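Local coordinates for protein D-ribulose-5-phosphate 3-epimerase, putative (Plasmodium falciparum, PDB 1TQX) that probably catalyses the interconversion of D-ribulose 5-phosphate and D-xylulose 5-phosphate, using one divalent metal ion, here zinc, held in a TIM barrel, at residues Ala6-Ser11 with Asn196-Gly201; Pro10-Ser15 with Glu33-Asp38; Leu37-Met42 with Val69-Glu74; Val144-Pro149 with Ile176-Gly181. One frame throughout, in Å; residues are numbered along the deposited sequence.

Interaction 1 (Ala6-Ser11 with Asn196-Gly201); sequences AIIAPS and NIIVAG. With SO4 (sulfate ion), chain C.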
loop_
_atom_site.group_PDB
_atom_site.type_symbol
_atom_site.label_atom_id
_atom_site.label_comp_id
_atom_site.label_asym_id
_atom_site.label_seq_id
_atom_site.Cartn_x
_atom_site.Cartn_y
_atom_site.Cartn_z
ATOM N N ALA A 6 10.973 -0.442 -9.126
ATOM C CA ALA A 6 10.468 0.854 -8.680
ATOM C C ALA A 6 8.990 0.852 -9.057
ATOM O O ALA A 6 8.656 0.778 -10.234
ATOM C CB ALA A 6 11.190 1.975 -9.397
ATOM N N ILE A 7 8.106 0.934 -8.068
ATOM C CA ILE A 7 6.673 0.895 -8.354
ATOM C C ILE A 7 5.895 2.097 -7.838
ATOM O O ILE A 7 6.007 2.465 -6.670
ATOM C CB ILE A 7 6.044 -0.384 -7.754
ATOM C CG1 ILE A 7 6.712 -1.618 -8.367
ATOM C CG2 ILE A 7 4.533 -0.395 -7.991
ATOM C CD1 ILE A 7 6.462 -2.899 -7.604
ATOM N N ILE A 8 5.099 2.703 -8.715
ATOM C CA ILE A 8 4.279 3.838 -8.323
ATOM C C ILE A 8 2.841 3.327 -8.242
ATOM O O ILE A 8 2.325 2.750 -9.203
ATOM C CB ILE A 8 4.366 4.986 -9.352
ATOM C CG1 ILE A 8 5.827 5.397 -9.545
ATOM C CG2 ILE A 8 3.543 6.177 -8.876
ATOM C CD1 ILE A 8 6.532 5.783 -8.262
ATOM N N ALA A 9 2.206 3.525 -7.090
ATOM C CA ALA A 9 0.836 3.064 -6.887
ATOM C C ALA A 9 -0.088 4.191 -6.429
ATOM O O ALA A 9 -0.228 4.443 -5.234
ATOM C CB ALA A 9 0.823 1.926 -5.865
ATOM N N PRO A 10 -0.740 4.878 -7.383
ATOM C CA PRO A 10 -1.655 5.982 -7.070
ATOM C C PRO A 10 -2.789 5.501 -6.163
ATOM O O PRO A 10 -3.377 4.444 -6.398
ATOM C CB PRO A 10 -2.168 6.410 -8.447
ATOM C CG PRO A 10 -1.024 6.036 -9.378
ATOM C CD PRO A 10 -0.625 4.683 -8.841
ATOM N N SER A 11 -3.091 6.276 -5.126
ATOM C CA SER A 11 -4.153 5.918 -4.189
ATOM C C SER A 11 -5.470 6.547 -4.640
ATOM O O SER A 11 -5.633 7.762 -4.562
ATOM C CB SER A 11 -3.793 6.403 -2.782
ATOM O OG SER A 11 -4.774 5.989 -1.847
ATOM N N ASN A 196 10.735 1.132 -2.134
ATOM C CA ASN A 196 10.707 0.892 -3.577
ATOM C C ASN A 196 9.297 0.958 -4.173
ATOM O O ASN A 196 9.132 0.939 -5.391
ATOM C CB ASN A 196 11.368 -0.452 -3.938
ATOM C CG ASN A 196 10.626 -1.651 -3.373
ATOM O OD1 ASN A 196 10.576 -1.846 -2.161
ATOM N ND2 ASN A 196 10.058 -2.468 -4.257
ATOM N N ILE A 197 8.286 1.030 -3.314
ATOM C CA ILE A 197 6.906 1.137 -3.771
ATOM C C ILE A 197 6.342 2.411 -3.157
ATOM O O ILE A 197 6.367 2.590 -1.941
ATOM C CB ILE A 197 6.063 -0.077 -3.339
ATOM C CG1 ILE A 197 6.717 -1.367 -3.854
ATOM C CG2 ILE A 197 4.648 0.054 -3.904
ATOM C CD1 ILE A 197 5.931 -2.618 -3.541
ATOM N N ILE A 198 5.825 3.290 -4.005
ATOM C CA ILE A 198 5.313 4.572 -3.543
ATOM C C ILE A 198 3.815 4.758 -3.706
ATOM O O ILE A 198 3.304 4.752 -4.827
ATOM C CB ILE A 198 6.011 5.720 -4.301
ATOM C CG1 ILE A 198 7.533 5.536 -4.232
ATOM C CG2 ILE A 198 5.561 7.071 -3.738
ATOM C CD1 ILE A 198 8.110 5.535 -2.828
ATOM N N VAL A 199 3.112 4.933 -2.594
ATOM C CA VAL A 199 1.676 5.174 -2.658
ATOM C C VAL A 199 1.482 6.683 -2.556
ATOM O O VAL A 199 1.905 7.305 -1.580
ATOM C CB VAL A 199 0.929 4.489 -1.490
ATOM C CG1 VAL A 199 -0.536 4.921 -1.486
ATOM C CG2 VAL A 199 1.033 2.978 -1.627
ATOM N N ALA A 200 0.845 7.274 -3.559
ATOM C CA ALA A 200 0.624 8.715 -3.558
ATOM C C ALA A 200 -0.803 9.017 -3.974
ATOM O O ALA A 200 -1.292 8.489 -4.971
ATOM C CB ALA A 200 1.606 9.396 -4.519
ATOM N N GLY A 201 -1.470 9.871 -3.207
ATOM C CA GLY A 201 -2.838 10.220 -3.532
ATOM C C GLY A 201 -2.955 11.633 -4.060
ATOM O O GLY A 201 -2.982 11.862 -5.270
HETATM S S SO4 C . -1.933 11.183 0.529
HETATM O O1 SO4 C . -1.583 10.126 -0.438
HETATM O O2 SO4 C . -2.039 10.600 1.879
HETATM O O3 SO4 C . -0.873 12.198 0.546
HETATM O O4 SO4 C . -3.212 11.810 0.138
#
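Ile7 and Ile197 lie side by side where strand 7-10 runs parallel to strand 197-200, the seam that closes the TIM barrel by joining its first strand to its last. The short strand axes approach to 4.7 Å. Both isoleucines have nearly the same rotamer, which makes them run in step, branch against branch. The CG2 methyls of Ile7 and Ile197 touch at 4.1 Å, and CD1 of Ile7 sits against CG1 and CD1 of Ile197. Trp34 of strand 34-40 packs on both.

The next pair on this inner face is unequal. The small methyl of Ala9 lies beside the bulkier Val199. CG1 of Val199, anti to its backbone N (chi1 172°), reaches on past Ala9 and fits against CB of Ser11 at 3.8 Å. Asp179 of the adjoining strand 175-179 and His36 of strand 34-40, beyond strand 7-10, both pack against Val199.

On the outer face Ile8 and Ile198 lie side by side. A bend at chi2 (-56°) turns CD1 of Ile8 sideways onto its neighbour, where this methyl bump rests on CB of Ile198 at 4.0 Å and on CG1 just beyond. Helix 210-223 lies over this pair, with Met217 on Ile8 and Val221 on Ile198.

Backbone bonds Ile7 N to Asn196 O, Ile198 N to Ile7 O and Ala9 N to Ile198 O tie the strands. Pro10 has no N-H to give. Ser11 N then meets Ala200 O from above the carbonyl plane. Ser11 and Gly201 are predicted to bind substrate. Gly201 is the N-cap of a short helix, and its N makes a weak, bent bond of 2.8 Å to sulfate O1.

Interaction 2 (Pro10-Ser15 with Glu33-Asp38); sequences PSVLAS and EWIHLD. With ZN (zinc ion), chain D.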
loop_
_atom_site.group_PDB
_atom_site.type_symbol
_atom_site.label_atom_id
_atom_site.label_comp_id
_atom_site.label_asym_id
_atom_site.label_seq_id
_atom_site.Cartn_x
_atom_site.Cartn_y
_atom_site.Cartn_z
ATOM N N PRO A 10 -0.740 4.878 -7.383
ATOM C CA PRO A 10 -1.655 5.982 -7.070
ATOM C C PRO A 10 -2.789 5.501 -6.163
ATOM O O PRO A 10 -3.377 4.444 -6.398
ATOM C CB PRO A 10 -2.168 6.410 -8.447
ATOM C CG PRO A 10 -1.024 6.036 -9.378
ATOM C CD PRO A 10 -0.625 4.683 -8.841
ATOM N N SER A 11 -3.091 6.276 -5.126
ATOM C CA SER A 11 -4.153 5.918 -4.189
ATOM C C SER A 11 -5.470 6.547 -4.640
ATOM O O SER A 11 -5.633 7.762 -4.562
ATOM C CB SER A 11 -3.793 6.403 -2.782
ATOM O OG SER A 11 -4.774 5.989 -1.847
ATOM N N VAL A 12 -6.406 5.713 -5.097
ATOM C CA VAL A 12 -7.702 6.185 -5.600
ATOM C C VAL A 12 -8.580 6.931 -4.600
ATOM O O VAL A 12 -9.554 7.575 -4.984
ATOM C CB VAL A 12 -8.543 5.017 -6.195
ATOM C CG1 VAL A 12 -7.796 4.383 -7.352
ATOM C CG2 VAL A 12 -8.848 3.974 -5.121
ATOM N N LEU A 13 -8.242 6.836 -3.321
ATOM C CA LEU A 13 -9.001 7.517 -2.275
ATOM C C LEU A 13 -9.000 9.021 -2.557
ATOM O O LEU A 13 -9.959 9.728 -2.238
ATOM C CB LEU A 13 -8.352 7.249 -0.910
ATOM C CG LEU A 13 -9.068 7.710 0.362
ATOM C CD1 LEU A 13 -10.212 6.760 0.687
ATOM C CD2 LEU A 13 -8.073 7.737 1.518
ATOM N N ALA A 14 -7.915 9.497 -3.165
ATOM C CA ALA A 14 -7.754 10.914 -3.487
ATOM C C ALA A 14 -8.350 11.344 -4.832
ATOM O O ALA A 14 -8.288 12.517 -5.196
ATOM C CB ALA A 14 -6.272 11.282 -3.441
ATOM N N SER A 15 -8.937 10.408 -5.570
ATOM C CA SER A 15 -9.523 10.736 -6.870
ATOM C C SER A 15 -11.027 10.943 -6.755
ATOM O O SER A 15 -11.583 10.967 -5.655
ATOM C CB SER A 15 -9.269 9.599 -7.864
ATOM O OG SER A 15 -10.099 8.480 -7.570
ATOM N N GLU A 33 2.083 1.314 -12.430
ATOM C CA GLU A 33 2.137 -0.147 -12.386
ATOM C C GLU A 33 1.052 -0.761 -11.497
ATOM O O GLU A 33 0.481 -1.802 -11.825
ATOM C CB GLU A 33 3.512 -0.614 -11.880
ATOM C CG GLU A 33 4.708 -0.242 -12.774
ATOM C CD GLU A 33 5.256 1.163 -12.520
ATOM O OE1 GLU A 33 6.248 1.532 -13.183
ATOM O OE2 GLU A 33 4.712 1.899 -11.665
ATOM N N TRP A 34 0.781 -0.108 -10.372
ATOM C CA TRP A 34 -0.206 -0.579 -9.403
ATOM C C TRP A 34 -1.291 0.468 -9.174
ATOM O O TRP A 34 -1.093 1.650 -9.462
ATOM C CB TRP A 34 0.470 -0.816 -8.045
ATOM C CG TRP A 34 1.396 -2.001 -7.925
ATOM C CD1 TRP A 34 2.006 -2.687 -8.934
ATOM C CD2 TRP A 34 1.839 -2.603 -6.705
ATOM N NE1 TRP A 34 2.804 -3.684 -8.414
ATOM C CE2 TRP A 34 2.719 -3.649 -7.047
ATOM C CE3 TRP A 34 1.579 -2.350 -5.348
ATOM C CZ2 TRP A 34 3.339 -4.449 -6.087
ATOM C CZ3 TRP A 34 2.197 -3.147 -4.388
ATOM C CH2 TRP A 34 3.069 -4.185 -4.766
ATOM N N ILE A 35 -2.435 0.024 -8.658
ATOM C CA ILE A 35 -3.518 0.934 -8.300
ATOM C C ILE A 35 -3.743 0.577 -6.829
ATOM O O ILE A 35 -3.998 -0.579 -6.496
ATOM C CB ILE A 35 -4.809 0.733 -9.164
ATOM C CG1 ILE A 35 -5.793 1.868 -8.873
ATOM C CG2 ILE A 35 -5.463 -0.621 -8.896
ATOM C CD1 ILE A 35 -5.265 3.243 -9.263
ATOM N N HIS A 36 -3.589 1.566 -5.952
ATOM C CA HIS A 36 -3.728 1.353 -4.513
ATOM C C HIS A 36 -5.157 1.593 -4.046
ATOM O O HIS A 36 -5.669 2.717 -4.121
ATOM C CB HIS A 36 -2.769 2.283 -3.769
ATOM C CG HIS A 36 -2.563 1.916 -2.335
ATOM N ND1 HIS A 36 -1.801 0.833 -1.948
ATOM C CD2 HIS A 36 -3.019 2.482 -1.194
ATOM C CE1 HIS A 36 -1.796 0.750 -0.632
ATOM N NE2 HIS A 36 -2.527 1.738 -0.149
ATOM N N LEU A 37 -5.786 0.538 -3.536
ATOM C CA LEU A 37 -7.176 0.592 -3.096
ATOM C C LEU A 37 -7.343 0.526 -1.577
ATOM O O LEU A 37 -7.199 -0.538 -0.974
ATOM C CB LEU A 37 -7.944 -0.566 -3.757
ATOM C CG LEU A 37 -7.769 -0.618 -5.281
ATOM C CD1 LEU A 37 -8.086 -2.010 -5.833
ATOM C CD2 LEU A 37 -8.669 0.441 -5.908
ATOM N N ASP A 38 -7.653 1.667 -0.967
ATOM C CA ASP A 38 -7.842 1.745 0.483
ATOM C C ASP A 38 -9.245 1.369 0.948
ATOM O O ASP A 38 -10.211 2.061 0.638
ATOM C CB ASP A 38 -7.526 3.160 0.989
ATOM C CG ASP A 38 -6.049 3.484 0.932
ATOM O OD1 ASP A 38 -5.243 2.632 1.339
ATOM O OD2 ASP A 38 -5.689 4.595 0.498
HETATM ZN ZN ZN D . -3.169 2.641 1.795
HETATM O O HOH W 1 -6.900 4.150 -2.229
#
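Ser11 comes to the edge of the His36 ring. Its OG lies near the ring plane, 4.0 Å from CD2 of His36, and is also 2.9 Å from OD2 of Asp38. His36 and Asp38 are alternate residues of strand 34-40, both on its inner face. Both turn toward the loop that follows strand 7-10, and both bind the zinc, His36 through NE2 (2.2 Å) and Asp38 through OD1 (2.1 Å).

Val12 packs on Ile35 and Leu37, the residues on either side of His36 in sequence. Its side chain crosses Ile35 at about a right angle. CG1 of Val12, anti to the carbonyl carbon (chi1 -60°), faces Ile35 and is only 3.4 Å from its CD1, a tight contact. That leaves CG2 of Val12 to meet CD2 of Leu37 at 3.6 Å.

The backbones form a single bridge at Ser11 and His36. His36 N donates to Pro10 O at 2.9 Å, and Val12 N to His36 O at 3.2 Å. Past the bridge, the 3-10 turn 12-14 diverges from the strand, and a water links the two segments. It donates to His36 O, accepts from Leu13 N and Asp38 N, and bonds to Ser11 OG.

Asp68 takes the N-H of His36 ND1, which helps fix the ring with NE2 turned to the metal. Asp38, the predicted proton acceptor, thus has one oxygen on zinc and the other beside Ser11, a predicted substrate-binding residue. The contact thus probably couples the metal site to the substrate site.

Interaction 3 (Leu37-Met42 with Val69-Glu74); sequences LDVMDM and VHLMVE. With ZN (zinc ion), chain D.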
loop_
_atom_site.group_PDB
_atom_site.type_symbol
_atom_site.label_atom_id
_atom_site.label_comp_id
_atom_site.label_asym_id
_atom_site.label_seq_id
_atom_site.Cartn_x
_atom_site.Cartn_y
_atom_site.Cartn_z
ATOM N N LEU A 37 -5.786 0.538 -3.536
ATOM C CA LEU A 37 -7.176 0.592 -3.096
ATOM C C LEU A 37 -7.343 0.526 -1.577
ATOM O O LEU A 37 -7.199 -0.538 -0.974
ATOM C CB LEU A 37 -7.944 -0.566 -3.757
ATOM C CG LEU A 37 -7.769 -0.618 -5.281
ATOM C CD1 LEU A 37 -8.086 -2.010 -5.833
ATOM C CD2 LEU A 37 -8.669 0.441 -5.908
ATOM N N ASP A 38 -7.653 1.667 -0.967
ATOM C CA ASP A 38 -7.842 1.745 0.483
ATOM C C ASP A 38 -9.245 1.369 0.948
ATOM O O ASP A 38 -10.211 2.061 0.638
ATOM C CB ASP A 38 -7.526 3.160 0.989
ATOM C CG ASP A 38 -6.049 3.484 0.932
ATOM O OD1 ASP A 38 -5.243 2.632 1.339
ATOM O OD2 ASP A 38 -5.689 4.595 0.498
ATOM N N VAL A 39 -9.335 0.284 1.712
ATOM C CA VAL A 39 -10.606 -0.201 2.253
ATOM C C VAL A 39 -10.650 0.151 3.744
ATOM O O VAL A 39 -9.794 -0.288 4.511
ATOM C CB VAL A 39 -10.722 -1.730 2.081
ATOM C CG1 VAL A 39 -12.071 -2.226 2.602
ATOM C CG2 VAL A 39 -10.560 -2.093 0.597
ATOM N N MET A 40 -11.639 0.949 4.141
ATOM C CA MET A 40 -11.799 1.395 5.531
ATOM C C MET A 40 -13.219 1.053 5.996
ATOM O O MET A 40 -14.179 1.257 5.248
ATOM C CB MET A 40 -11.553 2.906 5.607
ATOM C CG MET A 40 -10.214 3.321 5.016
ATOM S SD MET A 40 -10.097 5.101 4.877
ATOM C CE MET A 40 -8.380 5.303 4.356
ATOM N N ASP A 41 -13.349 0.550 7.226
ATOM C CA ASP A 41 -14.656 0.115 7.732
ATOM C C ASP A 41 -15.290 0.912 8.866
ATOM O O ASP A 41 -16.176 0.402 9.554
ATOM C CB ASP A 41 -14.566 -1.355 8.168
ATOM C CG ASP A 41 -13.663 -1.557 9.381
ATOM O OD1 ASP A 41 -13.037 -0.576 9.841
ATOM O OD2 ASP A 41 -13.581 -2.704 9.881
ATOM N N MET A 42 -14.834 2.141 9.075
ATOM C CA MET A 42 -15.360 3.002 10.134
ATOM C C MET A 42 -15.129 2.426 11.537
ATOM O O MET A 42 -15.669 2.938 12.522
ATOM C CB MET A 42 -16.856 3.258 9.907
ATOM C CG MET A 42 -17.432 4.396 10.749
ATOM S SD MET A 42 -16.518 5.954 10.555
ATOM C CE MET A 42 -17.149 6.496 9.012
ATOM N N VAL A 69 -4.633 -3.924 -2.606
ATOM C CA VAL A 69 -5.655 -3.605 -1.610
ATOM C C VAL A 69 -5.123 -3.459 -0.191
ATOM O O VAL A 69 -4.566 -4.398 0.379
ATOM C CB VAL A 69 -6.781 -4.678 -1.606
ATOM C CG1 VAL A 69 -7.937 -4.208 -0.733
ATOM C CG2 VAL A 69 -7.263 -4.940 -3.036
ATOM N N HIS A 70 -5.307 -2.270 0.378
ATOM C CA HIS A 70 -4.864 -1.986 1.737
ATOM C C HIS A 70 -6.088 -2.109 2.640
ATOM O O HIS A 70 -6.968 -1.251 2.623
ATOM C CB HIS A 70 -4.284 -0.567 1.820
ATOM C CG HIS A 70 -3.783 -0.192 3.179
ATOM N ND1 HIS A 70 -3.261 1.056 3.457
ATOM C CD2 HIS A 70 -3.737 -0.885 4.342
ATOM C CE1 HIS A 70 -2.919 1.114 4.732
ATOM N NE2 HIS A 70 -3.198 -0.050 5.291
ATOM N N LEU A 71 -6.133 -3.178 3.425
ATOM C CA LEU A 71 -7.252 -3.436 4.320
ATOM C C LEU A 71 -7.115 -2.769 5.685
ATOM O O LEU A 71 -6.530 -3.334 6.603
ATOM C CB LEU A 71 -7.426 -4.949 4.505
ATOM C CG LEU A 71 -7.700 -5.736 3.215
ATOM C CD1 LEU A 71 -7.495 -7.232 3.453
ATOM C CD2 LEU A 71 -9.117 -5.446 2.740
ATOM N N MET A 72 -7.639 -1.554 5.810
ATOM C CA MET A 72 -7.612 -0.848 7.090
ATOM C C MET A 72 -8.953 -1.193 7.723
ATOM O O MET A 72 -9.828 -0.340 7.872
ATOM C CB MET A 72 -7.495 0.663 6.877
ATOM C CG MET A 72 -6.106 1.100 6.440
ATOM S SD MET A 72 -5.985 2.852 6.004
ATOM C CE MET A 72 -6.161 2.765 4.229
ATOM N N VAL A 73 -9.099 -2.463 8.086
ATOM C CA VAL A 73 -10.344 -2.963 8.651
ATOM C C VAL A 73 -10.119 -3.966 9.768
ATOM O O VAL A 73 -9.021 -4.501 9.930
ATOM C CB VAL A 73 -11.165 -3.703 7.579
ATOM C CG1 VAL A 73 -11.458 -2.783 6.395
ATOM C CG2 VAL A 73 -10.388 -4.941 7.108
ATOM N N GLU A 74 -11.176 -4.213 10.539
ATOM C CA GLU A 74 -11.122 -5.220 11.588
ATOM C C GLU A 74 -11.486 -6.503 10.844
ATOM O O GLU A 74 -12.143 -6.448 9.800
ATOM C CB GLU A 74 -12.178 -4.960 12.676
ATOM C CG GLU A 74 -12.151 -3.571 13.300
ATOM C CD GLU A 74 -13.041 -3.458 14.534
ATOM O OE1 GLU A 74 -14.173 -3.992 14.512
ATOM O OE2 GLU A 74 -12.610 -2.821 15.521
HETATM ZN ZN ZN D . -3.169 2.641 1.795
HETATM O O HOH W 2 -14.371 -5.076 8.766
#
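Val39 packs its two methyls against strand 69-72 and the loop after it. CG1, anti to the backbone N (chi1 -178°), meets CG1 of Val73 at 3.9 Å. CG2 points back along the strand to CG1 of Val69, 3.6 Å away. CD2 of Leu71 borders Val39 CB, and Leu37 CD1 adds a looser touch on CG2 of Val69. Ile55 of helix 52-58 covers Val39, Leu37 and Val69 from outside.

Toward the barrel interior, Met40 and Met72 lie side by side and point the same way. Their CE methyls are 3.4 Å apart, which is tight. CG of Met72 rests 3.3 Å above one face of the His70 ring, offset toward the rim. The bend at chi3 (-97°) also brings Met72 CE close to Asp38 OD1, so Met72 borders the metal site.

The two parallel strands belong to a beta-alpha-beta crossover, strand 34-40, helix 52-58, strand 66-72, of the TIM barrel. His70 N to Leu37 O, Val39 N to His70 O and Met72 N to Val39 O (2.8 Å), the last one bent, hold them in register. Met72 is the centre of an inverse gamma turn, where the strand gives way to loop.

His70 binds zinc through ND1 at 2.3 Å, next to Asp38. Its NE2 is hydrogen-bonded to His92, which probably helps hold the ring's orientation.

Past the C-terminal ends of the strands, Asp41 reaches across to the loop. Glu74 N donates to Asp41 OD2 at 2.9 Å in a nearly straight bond (173°), from above the carboxylate plane. Asp41 OD1 accepts from Phe44 N. A water donates both to Asp41 OD2, at 2.7 Å, and to Glu74 O.

Interaction 4 (Val144-Pro149 with Ile176-Gly181); sequences VMTVEP and IQVDGG. With ZN (zinc ion), chain D; SO4 (sulfate ion), chain C.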
loop_
_atom_site.group_PDB
_atom_site.type_symbol
_atom_site.label_atom_id
_atom_site.label_comp_id
_atom_site.label_asym_id
_atom_site.label_seq_id
_atom_site.Cartn_x
_atom_site.Cartn_y
_atom_site.Cartn_z
ATOM N N VAL A 144 4.777 0.733 5.380
ATOM C CA VAL A 144 5.113 1.625 6.480
ATOM C C VAL A 144 4.267 2.891 6.346
ATOM O O VAL A 144 4.488 3.691 5.438
ATOM C CB VAL A 144 6.621 2.018 6.446
ATOM C CG1 VAL A 144 6.925 3.051 7.527
ATOM C CG2 VAL A 144 7.491 0.780 6.636
ATOM N N MET A 145 3.284 3.059 7.227
ATOM C CA MET A 145 2.445 4.253 7.181
ATOM C C MET A 145 3.316 5.444 7.558
ATOM O O MET A 145 4.010 5.408 8.578
ATOM C CB MET A 145 1.285 4.161 8.179
ATOM C CG MET A 145 0.194 3.156 7.831
ATOM S SD MET A 145 -0.579 3.457 6.219
ATOM C CE MET A 145 -1.246 5.095 6.424
ATOM N N THR A 146 3.287 6.488 6.738
ATOM C CA THR A 146 4.066 7.687 7.032
ATOM C C THR A 146 3.129 8.791 7.514
ATOM O O THR A 146 3.503 9.965 7.592
ATOM C CB THR A 146 4.878 8.155 5.806
ATOM O OG1 THR A 146 4.052 8.141 4.636
ATOM C CG2 THR A 146 6.077 7.232 5.590
ATOM N N VAL A 147 1.905 8.387 7.843
ATOM C CA VAL A 147 0.885 9.282 8.363
ATOM C C VAL A 147 -0.116 8.443 9.161
ATOM O O VAL A 147 -0.157 7.222 9.008
ATOM C CB VAL A 147 0.142 10.017 7.220
ATOM C CG1 VAL A 147 -0.908 9.103 6.581
ATOM C CG2 VAL A 147 -0.494 11.263 7.756
ATOM N N GLU A 148 -0.896 9.087 10.028
ATOM C CA GLU A 148 -1.910 8.382 10.816
ATOM C C GLU A 148 -2.997 7.976 9.810
ATOM O O GLU A 148 -3.680 8.827 9.246
ATOM C CB GLU A 148 -2.483 9.322 11.884
ATOM C CG GLU A 148 -1.428 9.868 12.848
ATOM C CD GLU A 148 -1.836 11.175 13.519
ATOM O OE1 GLU A 148 -2.887 11.208 14.199
ATOM O OE2 GLU A 148 -1.099 12.176 13.364
ATOM N N PRO A 149 -3.177 6.666 9.585
ATOM C CA PRO A 149 -4.177 6.173 8.629
ATOM C C PRO A 149 -5.629 6.582 8.846
ATOM O O PRO A 149 -6.093 6.708 9.978
ATOM C CB PRO A 149 -3.987 4.658 8.685
ATOM C CG PRO A 149 -3.584 4.431 10.100
ATOM C CD PRO A 149 -2.590 5.550 10.348
ATOM N N ILE A 176 9.264 -2.631 0.152
ATOM C CA ILE A 176 8.953 -1.683 1.216
ATOM C C ILE A 176 8.119 -0.568 0.606
ATOM O O ILE A 176 8.556 0.142 -0.300
ATOM C CB ILE A 176 10.232 -1.118 1.864
ATOM C CG1 ILE A 176 11.033 -2.263 2.502
ATOM C CG2 ILE A 176 9.862 -0.094 2.936
ATOM C CD1 ILE A 176 12.420 -1.866 2.993
ATOM N N GLN A 177 6.902 -0.439 1.115
ATOM C CA GLN A 177 5.938 0.531 0.621
ATOM C C GLN A 177 5.712 1.651 1.642
ATOM O O GLN A 177 5.659 1.401 2.845
ATOM C CB GLN A 177 4.629 -0.222 0.324
ATOM C CG GLN A 177 3.524 0.578 -0.326
ATOM C CD GLN A 177 2.332 -0.295 -0.679
ATOM O OE1 GLN A 177 1.878 -1.096 0.141
ATOM N NE2 GLN A 177 1.815 -0.144 -1.896
ATOM N N VAL A 178 5.610 2.887 1.161
ATOM C CA VAL A 178 5.373 4.029 2.042
ATOM C C VAL A 178 4.044 4.620 1.625
ATOM O O VAL A 178 3.718 4.657 0.440
ATOM C CB VAL A 178 6.507 5.083 1.959
ATOM C CG1 VAL A 178 7.747 4.533 2.650
ATOM C CG2 VAL A 178 6.814 5.429 0.511
ATOM N N ASP A 179 3.284 5.102 2.599
ATOM C CA ASP A 179 1.942 5.590 2.318
ATOM C C ASP A 179 1.541 6.711 3.274
ATOM O O ASP A 179 1.479 6.506 4.485
ATOM C CB ASP A 179 1.022 4.369 2.445
ATOM C CG ASP A 179 -0.441 4.668 2.202
ATOM O OD1 ASP A 179 -1.212 3.681 2.268
ATOM O OD2 ASP A 179 -0.828 5.830 1.950
ATOM N N GLY A 180 1.274 7.893 2.722
ATOM C CA GLY A 180 0.889 9.027 3.546
ATOM C C GLY A 180 1.754 10.255 3.321
ATOM O O GLY A 180 2.876 10.340 3.821
ATOM N N GLY A 181 1.235 11.201 2.548
ATOM C CA GLY A 181 1.965 12.426 2.279
ATOM C C GLY A 181 3.114 12.327 1.290
ATOM O O GLY A 181 4.020 13.161 1.316
HETATM ZN ZN ZN D . -3.169 2.641 1.795
HETATM S S SO4 C . -1.933 11.183 0.529
HETATM O O1 SO4 C . -1.583 10.126 -0.438
HETATM O O2 SO4 C . -2.039 10.600 1.879
HETATM O O3 SO4 C . -0.873 12.198 0.546
HETATM O O4 SO4 C . -3.212 11.810 0.138
#
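The carboxylate of Asp179 has the sulphur of Met145 over one face, with SD 4.0 Å from OD1. Val199 CG1 lies over the opposite face. The zinc is at the edge, close to the carboxylate plane, bound to OD1 at 2.3 Å. Asp179 CG is anti to the backbone N (chi1 179°), which extends the group into the barrel. Asp179 is also the predicted proton donor. The Met145 chain bends at chi2 and chi3. Its CE comes 3.6 Å from the backbone O of Asp179.

Val144 N donates to Gln177 O at 2.8 Å, the main backbone bond of the strand pair; Asp179 N to Val144 O is weak. Next along the chain, Thr146 grips the end of strand 175-179 and the residue after it. Its N donates to Asp179 O at 2.9 Å, from above the carbonyl plane. Its OG1, between the backbone N and the carbonyl carbon (chi1 46°), donates to Gly180 O at 2.6 Å. Val147 CG1 packs directly on Gly180 CA at 3.5 Å, and the backbone angles of Gly180 call for glycine. Gly181 N, predicted to bind substrate, makes weak bonds to the sulfate.

Helix 161-170 connects the strands as a beta-alpha-beta unit and lies outside, Leu167 against Val144 and Ile176. Strand 197-200 flanks strand 175-179 on its other side.

In the fold
All four contacts lie in one TIM barrel. Interaction 1 joins the first and last strands, so interactions 3 and 4 fall within the loop it closes. Interaction 2 starts from the same stretch, 6-15, and runs into interaction 3 on strand 34-40, sharing Leu37 and Asp38. Interaction 4 comes later in the chain. The centres of interactions 1 and 2 are about 8 Å apart, those of 1 and 3 about 17 Å. Interactions 2, 3 and 4 converge on one zinc, bound by His36, Asp38, His70 and Asp179. Interactions 1 and 4 meet at the sulfate, which is consistent with a substrate phosphate pocket beside the metal.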